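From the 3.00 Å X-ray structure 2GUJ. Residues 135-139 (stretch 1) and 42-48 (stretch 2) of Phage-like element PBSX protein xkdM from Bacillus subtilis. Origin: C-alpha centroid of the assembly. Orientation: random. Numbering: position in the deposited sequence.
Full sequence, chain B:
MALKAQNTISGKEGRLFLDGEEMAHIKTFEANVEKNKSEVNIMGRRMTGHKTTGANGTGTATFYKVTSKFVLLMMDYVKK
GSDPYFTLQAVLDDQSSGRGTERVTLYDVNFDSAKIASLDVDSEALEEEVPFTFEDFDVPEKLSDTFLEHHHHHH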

# COMPACT_ATOMS: atom_id res chain seq x y z
N GLU B 135 -0.55 -9.37 -12.66
CA GLU B 135 0.63 -9.52 -13.51
C GLU B 135 0.43 -8.80 -14.83
O GLU B 135 1.30 -8.80 -15.68
CB GLU B 135 0.92 -11.00 -13.78
CG GLU B 135 2.15 -11.53 -13.09
CD GLU B 135 2.15 -11.24 -11.59
OE1 GLU B 135 2.56 -10.12 -11.21
OE2 GLU B 135 1.73 -12.13 -10.81
N ASP B 136 -0.74 -8.20 -14.99
CA ASP B 136 -1.04 -7.46 -16.21
C ASP B 136 -2.42 -6.82 -16.05
O ASP B 136 -3.29 -7.37 -15.39
CB ASP B 136 -1.03 -8.39 -17.42
CG ASP B 136 -1.17 -7.64 -18.70
OD1 ASP B 136 -1.97 -6.69 -18.72
OD2 ASP B 136 -0.51 -7.98 -19.70
N PHE B 137 -2.60 -5.65 -16.67
CA PHE B 137 -3.84 -4.92 -16.59
C PHE B 137 -4.35 -4.64 -17.99
O PHE B 137 -3.61 -4.79 -18.95
CB PHE B 137 -3.61 -3.63 -15.83
CG PHE B 137 -3.47 -2.42 -16.69
CD1 PHE B 137 -4.58 -1.65 -16.99
CD2 PHE B 137 -2.23 -2.03 -17.18
CE1 PHE B 137 -4.47 -0.50 -17.76
CE2 PHE B 137 -2.11 -0.88 -17.95
CZ PHE B 137 -3.24 -0.12 -18.24
N ASP B 138 -5.60 -4.20 -18.12
CA ASP B 138 -6.16 -3.98 -19.45
C ASP B 138 -7.46 -3.15 -19.44
O ASP B 138 -8.19 -3.13 -18.46
CB ASP B 138 -6.45 -5.36 -20.06
CG ASP B 138 -6.70 -5.31 -21.54
OD1 ASP B 138 -7.45 -4.42 -21.99
OD2 ASP B 138 -6.16 -6.19 -22.25
N VAL B 139 -7.74 -2.47 -20.55
CA VAL B 139 -8.95 -1.67 -20.67
C VAL B 139 -9.49 -1.98 -22.05
O VAL B 139 -9.49 -1.13 -22.93
CB VAL B 139 -8.63 -0.18 -20.57
CG1 VAL B 139 -9.91 0.63 -20.65
CG2 VAL B 139 -7.89 0.09 -19.27
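Stretch 2 (42-48) IMGRRMT

Stretch 1 runs extended, with phi/psi of -177/148 at Asp 136, -125/168 at Phe 137 and -165/155 at Asp 138, so that strand geometry carries the side chains of Asp 136 and Phe 137 off to different sides of the backbone. Stretch 2 is compact: a short helical segment that includes Met 47 and ends before Thr 48, which is the first residue to leave helical phi/psi. From first CA to last, the two stretches run in broadly the same direction. The segment is irregular, since Arg 45 (-99/70) and Arg 46 (-156/-39) depart from ideal helical values, and its one internal backbone hydrogen bond, Arg 46 N to Gly 44 O at 3.3 Å, is weak. No backbone hydrogen bond joins the two stretches; side chains make the contact, which buries 340 Å² in all.

Arg 46 is the centre of it. Its CA-to-CB bond points toward the strand, and the side chain (chi1 t, chi2 p, chi3 t) passes Phe 137, with Arg 46 CG 3.4 Å from Phe 137 CE2, before its guanidinium reaches Asp 136. There a salt bridge forms: Arg 46 NH2 donates to Asp 136 OD2 at 2.4 Å, a very short distance in which the position of NH2 is less sure, and Arg 46 NH1 donates weakly to the same OD2 at 2.8 Å. Asp 136 OD1 and Phe 137 O lie over one face of the guanidinium. Asp 138 adds a second negative charge, but its OD2 stays 4.5 Å from Arg 46 NH2, beyond salt-bridge range, and is hydrogen-bonded elsewhere in the structure.

The Phe 137 ring supplies the apolar part. Selenomethionine Met 47 meets its edge, CG lying 3.5 Å from Phe 137 CZ, while CG of selenomethionine Met 43 approaches the same CZ obliquely at 4.2 Å. The CA-to-CB bonds of Arg 45 and Thr 48 point away from stretch 1, and neither residue touches it.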

# COMPACT_ATOMS: atom_id res chain seq x y z
N ILE B 42 5.26 2.66 -19.32
CA ILE B 42 4.55 1.38 -19.42
C ILE B 42 3.03 1.53 -19.51
O ILE B 42 2.40 1.07 -20.48
CB ILE B 42 4.86 0.47 -18.20
CG1 ILE B 42 6.37 0.43 -17.92
CG2 ILE B 42 4.40 -0.94 -18.47
CD1 ILE B 42 6.77 -0.45 -16.74
N MSE B 43 2.44 2.18 -18.52
CA MSE B 43 0.99 2.34 -18.50
C MSE B 43 0.46 3.11 -19.70
O MSE B 43 -0.33 2.58 -20.48
CB MSE B 43 0.54 3.02 -17.21
CG MSE B 43 -0.95 3.29 -17.19
SE MSE B 43 -1.63 3.67 -15.43
CE MSE B 43 -1.57 5.63 -15.52
N GLY B 44 0.89 4.36 -19.83
CA GLY B 44 0.44 5.17 -20.93
C GLY B 44 0.13 4.33 -22.15
O GLY B 44 -0.97 4.37 -22.68
N ARG B 45 1.10 3.52 -22.57
CA ARG B 45 0.88 2.68 -23.75
C ARG B 45 0.50 1.23 -23.47
O ARG B 45 1.26 0.31 -23.72
CB ARG B 45 2.10 2.75 -24.66
CG ARG B 45 3.40 2.60 -23.94
CD ARG B 45 4.59 2.76 -24.87
NE ARG B 45 5.80 2.38 -24.15
CZ ARG B 45 5.96 1.20 -23.56
NH1 ARG B 45 4.98 0.30 -23.62
NH2 ARG B 45 7.07 0.94 -22.89
N ARG B 46 -0.71 1.06 -22.96
CA ARG B 46 -1.25 -0.26 -22.67
C ARG B 46 -2.74 0.01 -22.72
O ARG B 46 -3.52 -0.80 -23.24
CB ARG B 46 -0.81 -0.75 -21.28
CG ARG B 46 -1.24 -2.19 -20.94
CD ARG B 46 -1.04 -3.13 -22.12
NE ARG B 46 -1.67 -4.45 -21.96
CZ ARG B 46 -1.19 -5.45 -21.23
NH1 ARG B 46 -0.06 -5.31 -20.55
NH2 ARG B 46 -1.81 -6.62 -21.23
N MSE B 47 -3.13 1.16 -22.19
CA MSE B 47 -4.52 1.58 -22.22
C MSE B 47 -4.79 1.92 -23.67
O MSE B 47 -5.82 1.58 -24.24
CB MSE B 47 -4.72 2.84 -21.39
CG MSE B 47 -4.17 2.80 -20.00
SE MSE B 47 -5.15 4.00 -18.89
CE MSE B 47 -3.72 4.89 -17.94
N THR B 48 -3.83 2.62 -24.26
CA THR B 48 -3.92 3.04 -25.64
C THR B 48 -2.68 2.56 -26.39
O THR B 48 -1.77 3.35 -26.67
CB THR B 48 -4.04 4.58 -25.76
OG1 THR B 48 -3.60 5.01 -27.06
CG2 THR B 48 -3.18 5.28 -24.70